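Local coordinates for 70 kDa protein (Xanthomonas sp., PDB 4B2N) that cleaves rubber latex oxidatively and processively as a dioxygenase that carries two covalently bound hemes c, at residues I255-L258 against P259-D263; E337-N340 against N341-S345; T421-E424 against T425-T428; Y462-N466 against I467-E471; P522-W525 against G526-P530. One frame throughout, in Å; residues are numbered along the deposited sequence.

Interaction 1: I255-L258 against P259-D263; sequences ISLL and PALFD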
# COMPACT_ATOMS: atom_id res chain seq x y z
N ILE A 255 -0.84 9.48 -7.62
CA ILE A 255 -1.09 10.73 -6.94
C ILE A 255 -0.53 11.90 -7.76
O ILE A 255 -1.17 12.93 -7.83
CB ILE A 255 -0.45 10.74 -5.50
CG1 ILE A 255 -1.07 9.64 -4.65
CG2 ILE A 255 -0.55 12.16 -4.84
CD1 ILE A 255 -2.56 9.78 -4.40
N SER A 256 0.69 11.76 -8.28
CA SER A 256 1.33 12.77 -9.12
C SER A 256 0.61 12.91 -10.39
O SER A 256 0.61 14.00 -10.96
CB SER A 256 2.79 12.39 -9.53
OG SER A 256 3.59 12.21 -8.37
N LEU A 257 0.02 11.83 -10.88
CA LEU A 257 -0.72 11.90 -12.18
C LEU A 257 -2.10 12.59 -12.11
O LEU A 257 -2.53 13.22 -13.08
CB LEU A 257 -0.90 10.50 -12.83
CG LEU A 257 -1.76 10.48 -14.10
CD1 LEU A 257 -0.92 11.14 -15.20
CD2 LEU A 257 -2.22 9.12 -14.61
N LEU A 258 -2.85 12.31 -11.04
CA LEU A 258 -4.18 12.90 -10.77
C LEU A 258 -4.41 14.33 -11.33
O LEU A 258 -5.38 14.55 -12.11
CB LEU A 258 -4.49 12.82 -9.23
CG LEU A 258 -4.68 11.40 -8.64
CD1 LEU A 258 -4.91 11.50 -7.17
CD2 LEU A 258 -5.87 10.69 -9.31
N PRO A 259 -3.57 15.31 -10.96
CA PRO A 259 -3.97 16.67 -11.44
C PRO A 259 -3.79 16.91 -12.92
O PRO A 259 -4.34 17.90 -13.43
CB PRO A 259 -3.08 17.61 -10.63
CG PRO A 259 -1.92 16.77 -10.17
CD PRO A 259 -2.50 15.40 -9.94
N ALA A 260 -3.04 16.03 -13.60
CA ALA A 260 -2.92 16.09 -15.05
C ALA A 260 -4.21 15.78 -15.77
O ALA A 260 -4.46 16.36 -16.78
CB ALA A 260 -1.85 15.12 -15.56
N LEU A 261 -5.02 14.84 -15.24
CA LEU A 261 -6.15 14.29 -15.98
C LEU A 261 -7.44 14.87 -15.44
O LEU A 261 -8.36 15.12 -16.21
CB LEU A 261 -6.19 12.78 -15.79
CG LEU A 261 -5.53 11.85 -16.85
CD1 LEU A 261 -4.28 12.44 -17.47
CD2 LEU A 261 -5.22 10.47 -16.21
N PHE A 262 -7.47 15.15 -14.12
CA PHE A 262 -8.77 15.36 -13.42
C PHE A 262 -8.80 16.71 -12.79
O PHE A 262 -7.82 17.13 -12.22
CB PHE A 262 -9.01 14.33 -12.29
CG PHE A 262 -9.04 12.90 -12.81
CD1 PHE A 262 -10.12 12.47 -13.53
CD2 PHE A 262 -7.95 12.05 -12.64
CE1 PHE A 262 -10.16 11.18 -14.05
CE2 PHE A 262 -7.93 10.76 -13.19
CZ PHE A 262 -9.06 10.31 -13.87
N ASP A 263 -9.93 17.36 -12.89
CA ASP A 263 -10.16 18.60 -12.19
C ASP A 263 -10.05 18.28 -10.69
O ASP A 263 -10.65 17.32 -10.17
CB ASP A 263 -11.58 19.08 -12.59
CG ASP A 263 -11.97 20.39 -11.92
OD1 ASP A 263 -11.96 20.44 -10.67
OD2 ASP A 263 -12.32 21.39 -12.62
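L258 meets P259, L261 and F262 where helix 253-261 runs out, a C-terminal turn kinked by a proline. The steric evidence comes first: L258 CB lies only 3.3 Å from P259 CD, tighter than usual van der Waals contact. The proline nitrogen carries no hydrogen, and P259 CD sits 3.5 Å from I255 O, where a regular helix would place an N-H. The chain closes its last turns on other carbonyls. A260 N bonds to L257 O at 2.9 Å, coming from above the carbonyl plane. L258 O takes two donors: F262 N at 3.0 Å, nearly in line with the C=O bond, and L261 N at 3.2 Å, well out of the carbonyl plane. Two donors thus share one oxygen at the helix end.

The side chains follow the same spacing. L257 has CG anti to its amide nitrogen (chi1 175°), which brings CD2 to 3.7 Å from L261 CD2, while its CD1 is 4.1 Å from A260 CB. L258 CD2 approaches the F262 ring at CD2, 4.2 Å away. Farther out, W600 and A604 of helix 599-607 cover L257, V603 and Y607 of that helix cover L261, and W450 packs on L258. On the polar side, P259 O accepts a hydrogen bond from R474 NH1.

Interaction 2: E337-N340 against N341-S345; sequences EDIN and NFLIS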
# COMPACT_ATOMS: atom_id res chain seq x y z
N GLU A 337 -15.68 4.68 2.78
CA GLU A 337 -15.79 4.73 4.25
C GLU A 337 -16.08 3.27 4.79
O GLU A 337 -15.55 2.85 5.76
CB GLU A 337 -16.99 5.66 4.63
CG GLU A 337 -16.71 7.13 4.35
CD GLU A 337 -15.71 7.76 5.33
OE1 GLU A 337 -15.13 7.11 6.25
OE2 GLU A 337 -15.52 9.00 5.22
N ASP A 338 -16.89 2.50 4.08
CA ASP A 338 -17.15 1.11 4.48
C ASP A 338 -15.89 0.24 4.27
O ASP A 338 -15.52 -0.54 5.14
CB ASP A 338 -18.31 0.53 3.63
CG ASP A 338 -19.71 1.05 4.03
OD1 ASP A 338 -19.88 1.55 5.15
OD2 ASP A 338 -20.67 0.92 3.19
N ILE A 339 -15.20 0.40 3.12
CA ILE A 339 -13.89 -0.25 2.93
C ILE A 339 -12.94 0.09 4.10
O ILE A 339 -12.37 -0.78 4.72
CB ILE A 339 -13.26 0.02 1.52
CG1 ILE A 339 -14.13 -0.62 0.36
CG2 ILE A 339 -11.76 -0.37 1.58
CD1 ILE A 339 -13.78 -0.08 -1.02
N ASN A 340 -12.83 1.38 4.41
CA ASN A 340 -11.97 1.86 5.47
C ASN A 340 -12.31 1.21 6.83
O ASN A 340 -11.42 0.81 7.57
CB ASN A 340 -12.02 3.38 5.59
CG ASN A 340 -11.15 3.88 6.67
OD1 ASN A 340 -11.65 4.41 7.69
ND2 ASN A 340 -9.85 3.64 6.54
N ASN A 341 -13.59 1.20 7.16
CA ASN A 341 -14.02 0.45 8.32
C ASN A 341 -13.72 -1.05 8.28
O ASN A 341 -13.38 -1.58 9.28
CB ASN A 341 -15.48 0.68 8.59
CG ASN A 341 -15.74 2.06 9.12
OD1 ASN A 341 -14.86 2.68 9.78
ND2 ASN A 341 -16.90 2.60 8.78
N PHE A 342 -13.89 -1.74 7.15
CA PHE A 342 -13.42 -3.10 7.10
C PHE A 342 -11.89 -3.12 7.44
O PHE A 342 -11.44 -3.92 8.26
CB PHE A 342 -13.68 -3.72 5.70
CG PHE A 342 -13.12 -5.11 5.57
CD1 PHE A 342 -13.47 -6.10 6.51
CD2 PHE A 342 -12.28 -5.42 4.50
CE1 PHE A 342 -12.93 -7.38 6.36
CE2 PHE A 342 -11.79 -6.70 4.31
CZ PHE A 342 -12.09 -7.67 5.28
N LEU A 343 -11.10 -2.27 6.78
CA LEU A 343 -9.61 -2.28 7.05
C LEU A 343 -9.31 -2.06 8.53
O LEU A 343 -8.43 -2.73 9.11
CB LEU A 343 -8.91 -1.17 6.22
CG LEU A 343 -9.23 -1.24 4.70
CD1 LEU A 343 -8.37 -0.25 3.92
CD2 LEU A 343 -8.85 -2.65 4.24
N ILE A 344 -10.03 -1.15 9.16
CA ILE A 344 -9.78 -0.89 10.63
C ILE A 344 -10.27 -2.10 11.44
O ILE A 344 -9.85 -2.29 12.56
CB ILE A 344 -10.62 0.31 11.11
CG1 ILE A 344 -10.12 1.62 10.52
CG2 ILE A 344 -10.60 0.45 12.61
CD1 ILE A 344 -11.25 2.64 10.78
N SER A 345 -11.14 -2.94 10.87
CA SER A 345 -11.69 -4.07 11.68
C SER A 345 -10.72 -5.22 11.67
O SER A 345 -10.93 -6.19 12.39
CB SER A 345 -13.06 -4.54 11.11
OG SER A 345 -12.82 -5.30 9.92
O HOH W 1 -17.42 5.72 8.42
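N340, N341 and I339 carry this contact between successive turns of helix 333-345. N340 is extended, with CG anti to the amide nitrogen (chi1 180°), and its OD1 lies 3.6 Å from I344 CD1, so a polar oxygen rests against a methyl group; its ND2 makes a weak hydrogen bond to E314 OE2. N341 instead folds its CG back beside its own nitrogen (chi1 -72°). Its ND2 comes within 3.3 Å of E337 O, but the angle rules out a hydrogen bond there. That amide is held from elsewhere: S94 OG bonds ND2, R84 NH2 bonds OD1, and a water accepts from ND2 at 3.2 Å while reaching E337 OE1 only weakly.

I339 forms the apolar side. It lies alongside L343, both pointing the same way, with I339 CG2 4.1 Å from L343 CG. Both residues line the pocket of the first heme c, and L343 also packs against W291.

Beneath the side chains the backbone is regular alpha-helix: N341 N donates to E337 O at 2.9 Å and 172°, and L343 N to I339 O at 2.8 Å. Near the C-terminal end, S345 OG donates to F342 O at 2.6 Å, in the carbonyl plane and on a lone pair. The chemistry implies a helix of two characters, with I339 and L343 offering hydrocarbon to the heme, while among the buried amides that of N341 is held by R84 and S94 and the ND2 of N340 only weakly by E314.

Interaction 3: T421-E424 against T425-T428; sequences TPIE and TIRT. With HEC (heme c), chain D.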
# COMPACT_ATOMS: atom_id res chain seq x y z
N THR A 421 9.77 9.09 10.98
CA THR A 421 11.18 9.25 11.39
C THR A 421 11.83 10.13 10.30
O THR A 421 11.75 9.80 9.10
CB THR A 421 11.87 7.89 11.50
OG1 THR A 421 11.21 7.06 12.47
CG2 THR A 421 13.37 8.02 11.80
N PRO A 422 12.46 11.26 10.69
CA PRO A 422 13.10 12.04 9.63
C PRO A 422 14.08 11.23 8.79
O PRO A 422 14.75 10.29 9.28
CB PRO A 422 13.91 13.11 10.40
CG PRO A 422 13.45 13.04 11.84
CD PRO A 422 12.80 11.72 12.06
N ILE A 423 14.15 11.59 7.52
CA ILE A 423 15.01 10.85 6.58
C ILE A 423 16.51 10.83 7.05
O ILE A 423 17.23 9.93 6.73
CB ILE A 423 14.80 11.37 5.15
CG1 ILE A 423 15.46 10.45 4.10
CG2 ILE A 423 15.33 12.81 4.97
CD1 ILE A 423 14.89 9.02 4.08
N GLU A 424 16.95 11.85 7.77
CA GLU A 424 18.39 11.94 8.16
C GLU A 424 18.67 10.85 9.19
O GLU A 424 19.85 10.48 9.43
CB GLU A 424 18.68 13.32 8.78
CG GLU A 424 18.53 14.43 7.78
CD GLU A 424 17.08 14.96 7.59
OE1 GLU A 424 16.07 14.44 8.19
OE2 GLU A 424 16.96 15.97 6.80
N THR A 425 17.62 10.39 9.88
CA THR A 425 17.75 9.24 10.76
C THR A 425 17.43 7.90 10.16
O THR A 425 18.25 7.00 10.25
CB THR A 425 17.35 9.44 12.28
OG1 THR A 425 16.60 8.31 12.81
CG2 THR A 425 16.76 10.67 12.61
N ILE A 426 16.29 7.78 9.44
CA ILE A 426 15.98 6.47 8.86
C ILE A 426 16.90 6.07 7.71
O ILE A 426 17.29 4.91 7.67
CB ILE A 426 14.48 6.33 8.47
CG1 ILE A 426 14.17 4.92 7.87
CG2 ILE A 426 13.99 7.56 7.70
CD1 ILE A 426 14.33 3.85 9.00
N ARG A 427 17.20 7.01 6.81
CA ARG A 427 18.19 6.84 5.72
C ARG A 427 17.90 5.65 4.80
O ARG A 427 18.82 5.10 4.16
CB ARG A 427 19.59 6.74 6.29
CG ARG A 427 19.86 7.86 7.28
CD ARG A 427 21.32 8.31 7.27
NE ARG A 427 22.26 7.22 6.98
CZ ARG A 427 22.51 6.20 7.81
NH1 ARG A 427 21.88 6.12 8.96
NH2 ARG A 427 23.38 5.26 7.46
N THR A 428 16.64 5.22 4.75
CA THR A 428 16.30 4.19 3.75
C THR A 428 16.16 4.90 2.42
O THR A 428 16.26 6.14 2.33
CB THR A 428 14.97 3.54 4.09
OG1 THR A 428 14.09 4.57 4.55
CG2 THR A 428 15.16 2.49 5.20
FE HEC D . 12.38 0.11 12.60
CHA HEC D . 11.13 -0.27 9.40
CHB HEC D . 11.83 -3.35 13.31
CHC HEC D . 14.06 0.33 15.57
CHD HEC D . 11.93 3.48 12.41
NA HEC D . 11.53 -1.44 11.60
C1A HEC D . 11.21 -1.45 10.22
C2A HEC D . 10.83 -2.79 9.78
C3A HEC D . 11.02 -3.69 10.93
C4A HEC D . 11.52 -2.84 11.99
CMA HEC D . 10.73 -5.17 10.95
CAA HEC D . 10.23 -3.19 8.43
CBA HEC D . 8.71 -2.84 8.66
CGA HEC D . 7.93 -2.94 7.34
O1A HEC D . 8.60 -3.12 6.29
O2A HEC D . 6.65 -2.89 7.25
NB HEC D . 12.86 -1.32 14.15
C1B HEC D . 12.58 -2.61 14.31
C2B HEC D . 13.09 -3.24 15.54
C3B HEC D . 13.78 -2.12 16.20
C4B HEC D . 13.57 -1.01 15.28
CMB HEC D . 12.90 -4.67 15.97
CAB HEC D . 14.56 -2.12 17.50
CBB HEC D . 15.74 -2.87 17.45
NC HEC D . 12.77 1.57 13.82
C1C HEC D . 13.63 1.55 14.95
C2C HEC D . 13.99 2.86 15.48
C3C HEC D . 13.36 3.78 14.56
C4C HEC D . 12.70 2.96 13.51
CMC HEC D . 14.84 3.19 16.70
CAC HEC D . 13.45 5.27 14.66
CBC HEC D . 14.60 5.97 14.76
ND HEC D . 11.61 1.33 11.25
C1D HEC D . 11.55 2.66 11.25
C2D HEC D . 11.03 3.33 10.06
C3D HEC D . 10.81 2.23 9.16
C4D HEC D . 11.21 1.07 9.96
CMD HEC D . 10.82 4.80 9.82
CAD HEC D . 10.27 2.30 7.75
CBD HEC D . 11.51 2.28 6.85
CGD HEC D . 11.16 2.30 5.38
O1D HEC D . 11.64 3.15 4.61
O2D HEC D . 10.36 1.46 5.03
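T421 and T425 cross at about a right angle, T421 CG2 lying 3.4 Å from T425 OG1, and I423 and I426 repeat that crossing with I423 CD1 4.0 Å from I426 CG2. P422 is at the N-cap position of helix 423-426, its ring side by side with T425. Its carbonyl accepts twice: I426 N arrives at 2.9 Å in the carbonyl plane, T425 N from above that plane.

I426 turns its CG1 anti to the amide nitrogen (chi1 -179°), which carries CD1 to 3.5 Å from C2D of the second heme c. T421 OG1 reaches the heme methyl CMD at 3.5 Å. R427, the first residue past the helix, has a positive phi (57°); R427 N still bonds to I423 O at 2.9 Å, and its guanidinium forms a salt bridge with D642. Beyond the turn, T428 OG1 donates to the heme propionate oxygen O1D at 2.8 Å.

Strand 420-422 pairs antiparallel with strand 500-502, T421 bonding to Y501 through the backbone, and the Y501 side chain packs on I423, I426 and T428; the helix thus continues directly from a sheet edge into the heme pocket.

Interaction 4: Y462-N466 against I467-E471; sequences YPSDN and IVASE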
# COMPACT_ATOMS: atom_id res chain seq x y z
N TYR A 462 -19.94 22.00 -5.23
CA TYR A 462 -18.95 21.60 -6.19
C TYR A 462 -18.99 22.59 -7.38
O TYR A 462 -20.08 22.92 -7.85
CB TYR A 462 -19.23 20.17 -6.57
CG TYR A 462 -18.72 19.25 -5.43
CD1 TYR A 462 -17.35 19.25 -5.09
CD2 TYR A 462 -19.59 18.45 -4.67
CE1 TYR A 462 -16.88 18.47 -4.04
CE2 TYR A 462 -19.11 17.64 -3.62
CZ TYR A 462 -17.75 17.68 -3.31
OH TYR A 462 -17.18 16.92 -2.27
N PRO A 463 -17.81 23.05 -7.85
CA PRO A 463 -17.75 23.78 -9.09
C PRO A 463 -18.43 22.93 -10.18
O PRO A 463 -18.62 21.72 -10.00
CB PRO A 463 -16.23 23.87 -9.35
CG PRO A 463 -15.66 23.93 -7.96
CD PRO A 463 -16.48 22.95 -7.21
N SER A 464 -18.83 23.58 -11.25
CA SER A 464 -19.47 22.90 -12.40
C SER A 464 -18.61 21.83 -13.07
O SER A 464 -17.39 21.97 -13.30
CB SER A 464 -19.94 23.92 -13.44
OG SER A 464 -18.81 24.62 -13.92
N ASP A 465 -19.30 20.79 -13.46
CA ASP A 465 -18.72 19.64 -14.04
C ASP A 465 -18.76 19.93 -15.53
O ASP A 465 -19.64 19.46 -16.24
CB ASP A 465 -19.61 18.44 -13.71
CG ASP A 465 -19.10 17.18 -14.27
OD1 ASP A 465 -17.93 17.05 -14.63
OD2 ASP A 465 -19.89 16.26 -14.39
N ASN A 466 -17.85 20.78 -16.00
CA ASN A 466 -17.76 20.96 -17.44
C ASN A 466 -16.41 21.49 -17.77
O ASN A 466 -15.71 22.05 -16.92
CB ASN A 466 -18.91 21.75 -18.09
CG ASN A 466 -18.77 23.22 -17.93
OD1 ASN A 466 -19.18 23.75 -16.89
ND2 ASN A 466 -18.18 23.91 -18.92
N ILE A 467 -16.02 21.12 -18.96
CA ILE A 467 -14.65 21.13 -19.43
C ILE A 467 -14.29 22.61 -19.59
O ILE A 467 -13.23 23.03 -19.11
CB ILE A 467 -14.53 20.41 -20.81
CG1 ILE A 467 -14.77 18.89 -20.68
CG2 ILE A 467 -13.16 20.66 -21.46
CD1 ILE A 467 -13.74 18.24 -19.81
N VAL A 468 -15.19 23.42 -20.15
CA VAL A 468 -14.88 24.85 -20.34
C VAL A 468 -14.60 25.52 -18.99
O VAL A 468 -13.57 26.23 -18.82
CB VAL A 468 -16.03 25.59 -21.09
CG1 VAL A 468 -15.95 27.09 -20.90
CG2 VAL A 468 -15.99 25.18 -22.55
N ALA A 469 -15.47 25.22 -18.01
CA ALA A 469 -15.33 25.86 -16.70
C ALA A 469 -14.08 25.29 -15.99
O ALA A 469 -13.36 26.00 -15.23
CB ALA A 469 -16.60 25.63 -15.92
N SER A 470 -13.83 24.01 -16.19
CA SER A 470 -12.62 23.42 -15.62
C SER A 470 -11.37 24.14 -16.15
O SER A 470 -10.44 24.44 -15.39
CB SER A 470 -12.54 21.94 -15.87
OG SER A 470 -11.43 21.42 -15.12
N GLU A 471 -11.33 24.43 -17.45
CA GLU A 471 -10.24 25.25 -18.02
C GLU A 471 -10.15 26.64 -17.40
O GLU A 471 -9.06 27.16 -17.21
CB GLU A 471 -10.24 25.28 -19.57
CG GLU A 471 -9.21 26.24 -20.22
CD GLU A 471 -9.46 26.42 -21.76
OE1 GLU A 471 -9.91 25.40 -22.38
OE2 GLU A 471 -9.27 27.56 -22.34
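The start of helix 467-481 is the element involved, with N466 at its N-cap position. Its carbonyl opens the helical bonding: S470 N donates to N466 O at 2.8 Å with an N-H...O angle of 152°. S470 CB lies 3.3 Å from the same oxygen. The next bond of the series, E471 N to I467 O at 2.9 Å, shows that regular helix is already established.

The N466 side chain lies over the first turn. A chi1 of 80° sets CG between the amide nitrogen and the carbonyl carbon, and from there CG is 3.8 Å from A469 CB. A469 points back at the preceding loop, where S464 OG sits 3.1 Å from the same methyl, a close approach of a hydroxyl to a carbon.

The loop itself bends by an inverse gamma turn centred on D465, in which N466 N bonds weakly to S464 O at 3.0 Å. This turn brings S464 and N466 together beside A469. Partners elsewhere in the chain meet both the loop and the helix start: D465 OD1 bonds T268 OG1, R473 NH2 donates to S464 O, and I467 packs on A270. S470 holds its OG anti to the backbone nitrogen (chi1 -172°), from where the hydroxyl bonds D263 OD2.

Interaction 5: P522-W525 against G526-P530; sequences PNLW and GVLKP. With HEC (heme c), chain D.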
# COMPACT_ATOMS: atom_id res chain seq x y z
N PRO A 522 14.97 -9.11 2.66
CA PRO A 522 14.09 -10.28 2.61
C PRO A 522 13.74 -10.85 3.96
O PRO A 522 12.80 -11.62 4.04
CB PRO A 522 14.92 -11.31 1.86
CG PRO A 522 16.35 -10.93 2.19
CD PRO A 522 16.33 -9.41 2.16
N ASN A 523 14.48 -10.50 5.02
CA ASN A 523 14.10 -11.04 6.33
C ASN A 523 14.34 -10.08 7.47
O ASN A 523 14.98 -9.04 7.32
CB ASN A 523 14.70 -12.45 6.61
CG ASN A 523 16.23 -12.48 6.58
OD1 ASN A 523 16.89 -13.54 6.23
ND2 ASN A 523 16.81 -11.37 6.95
N LEU A 524 13.78 -10.40 8.62
CA LEU A 524 13.84 -9.50 9.74
C LEU A 524 15.23 -9.39 10.31
O LEU A 524 15.71 -8.27 10.72
CB LEU A 524 12.85 -9.94 10.82
CG LEU A 524 12.08 -8.71 11.26
CD1 LEU A 524 10.62 -9.04 11.40
CD2 LEU A 524 12.71 -8.17 12.56
N TRP A 525 15.91 -10.55 10.36
CA TRP A 525 17.36 -10.56 10.64
C TRP A 525 18.10 -9.42 9.91
O TRP A 525 18.88 -8.69 10.49
CB TRP A 525 17.92 -11.93 10.27
CG TRP A 525 19.37 -12.04 10.61
CD1 TRP A 525 20.46 -11.94 9.74
CD2 TRP A 525 19.95 -12.25 11.94
NE1 TRP A 525 21.64 -12.07 10.45
CE2 TRP A 525 21.39 -12.26 11.77
CE3 TRP A 525 19.43 -12.40 13.21
CZ2 TRP A 525 22.27 -12.44 12.84
CZ3 TRP A 525 20.31 -12.60 14.29
CH2 TRP A 525 21.70 -12.61 14.11
N GLY A 526 17.82 -9.24 8.62
CA GLY A 526 18.48 -8.25 7.79
C GLY A 526 18.18 -6.82 8.20
O GLY A 526 19.05 -5.96 8.18
N VAL A 527 16.94 -6.55 8.57
CA VAL A 527 16.58 -5.27 9.15
C VAL A 527 17.46 -5.07 10.38
O VAL A 527 17.94 -3.96 10.62
CB VAL A 527 15.09 -5.28 9.51
CG1 VAL A 527 14.71 -4.01 10.26
CG2 VAL A 527 14.26 -5.47 8.22
N LEU A 528 17.62 -6.14 11.15
CA LEU A 528 18.32 -6.07 12.44
C LEU A 528 19.83 -6.08 12.30
O LEU A 528 20.57 -5.71 13.23
CB LEU A 528 17.82 -7.18 13.37
CG LEU A 528 16.37 -6.91 13.86
CD1 LEU A 528 15.99 -7.98 14.84
CD2 LEU A 528 16.17 -5.55 14.51
N LYS A 529 20.31 -6.53 11.15
CA LYS A 529 21.74 -6.64 10.92
C LYS A 529 22.11 -6.21 9.53
O LYS A 529 22.09 -7.07 8.60
CB LYS A 529 22.15 -8.06 11.17
CG LYS A 529 23.63 -8.20 11.24
CD LYS A 529 23.85 -9.20 12.34
CE LYS A 529 24.72 -10.28 11.88
NZ LYS A 529 26.11 -9.94 12.30
N PRO A 530 22.34 -4.89 9.34
CA PRO A 530 22.50 -4.33 7.99
C PRO A 530 23.50 -5.09 7.16
O PRO A 530 23.28 -5.27 5.98
CB PRO A 530 22.97 -2.91 8.25
CG PRO A 530 22.24 -2.56 9.49
CD PRO A 530 22.32 -3.81 10.34
FE HEC D . 12.38 0.11 12.60
CHA HEC D . 11.13 -0.27 9.40
CHB HEC D . 11.83 -3.35 13.31
CHC HEC D . 14.06 0.33 15.57
CHD HEC D . 11.93 3.48 12.41
NA HEC D . 11.53 -1.44 11.60
C1A HEC D . 11.21 -1.45 10.22
C2A HEC D . 10.83 -2.79 9.78
C3A HEC D . 11.02 -3.69 10.93
C4A HEC D . 11.52 -2.84 11.99
CMA HEC D . 10.73 -5.17 10.95
CAA HEC D . 10.23 -3.19 8.43
CBA HEC D . 8.71 -2.84 8.66
CGA HEC D . 7.93 -2.94 7.34
O1A HEC D . 8.60 -3.12 6.29
O2A HEC D . 6.65 -2.89 7.25
NB HEC D . 12.86 -1.32 14.15
C1B HEC D . 12.58 -2.61 14.31
C2B HEC D . 13.09 -3.24 15.54
C3B HEC D . 13.78 -2.12 16.20
C4B HEC D . 13.57 -1.01 15.28
CMB HEC D . 12.90 -4.67 15.97
CAB HEC D . 14.56 -2.12 17.50
CBB HEC D . 15.74 -2.87 17.45
NC HEC D . 12.77 1.57 13.82
C1C HEC D . 13.63 1.55 14.95
C2C HEC D . 13.99 2.86 15.48
C3C HEC D . 13.36 3.78 14.56
C4C HEC D . 12.70 2.96 13.51
CMC HEC D . 14.84 3.19 16.70
CAC HEC D . 13.45 5.27 14.66
CBC HEC D . 14.60 5.97 14.76
ND HEC D . 11.61 1.33 11.25
C1D HEC D . 11.55 2.66 11.25
C2D HEC D . 11.03 3.33 10.06
C3D HEC D . 10.81 2.23 9.16
C4D HEC D . 11.21 1.07 9.96
CMD HEC D . 10.82 4.80 9.82
CAD HEC D . 10.27 2.30 7.75
CBD HEC D . 11.51 2.28 6.85
CGD HEC D . 11.16 2.30 5.38
O1D HEC D . 11.64 3.15 4.61
O2D HEC D . 10.36 1.46 5.03
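G526 meets N523 in the first turn of helix 524-528, N523 occupying the N-cap position. G526 N donates weakly to N523 O at 3.1 Å. V527 N makes a second, longer and weak bond to that same N523 O. The V527 side chain has CG1 anti to its amide nitrogen (chi1 174°), putting this methyl 3.8 Å from C3A of the second heme c. Farther out, R533 donates to the carbonyls of both G526 and V527, and T644 OG1 bonds V527 O as well.

L528 closes a sound helical bond, its N lying 2.9 Å from L524 O and in the carbonyl plane. The two leucines meet at L524 CD2 and L528 CD1, 4.0 Å apart. Both then face the porphyrin: L528 CD2 is 3.7 Å from the heme methyl CMB, and L524 CG 3.8 Å from CMA.

K529 leaves the helix, with only a weak bond from its N to W525 O. Its side chain runs alongside W525; CB stands over one face of the indole, offset toward the rim, and CE comes to 3.4 Å from W525 CZ2. The indole is held by several partners, since NE1 bonds D532, W653 stacks on it and K564 forms a cation-pi contact. The pattern, a short helix pressing leucines and a valine on a heme c while its tryptophan meets helix 649-660, is part of the heme c pocket in the RoxA-like, cytochrome c-like region.

Interactions 3 and 5 serve one heme c, the one tethered by C390 and C393: the first touches pyrrole D and a substituent of ring C, the second rings A and B, with centres about 17 Å apart and nearest atoms about 8 Å apart. Interaction 2 lines the other heme c, and interaction 1 lies near that same group, the side chain of I255 being about 7 Å from its nearest atoms; centres of 1 and 2 are about 25 Å apart. Interactions 1 and 4 touch directly, with centres about 15 Å apart. Interaction 4, at the surface, is the most remote from interaction 5, their centres about 51 Å apart.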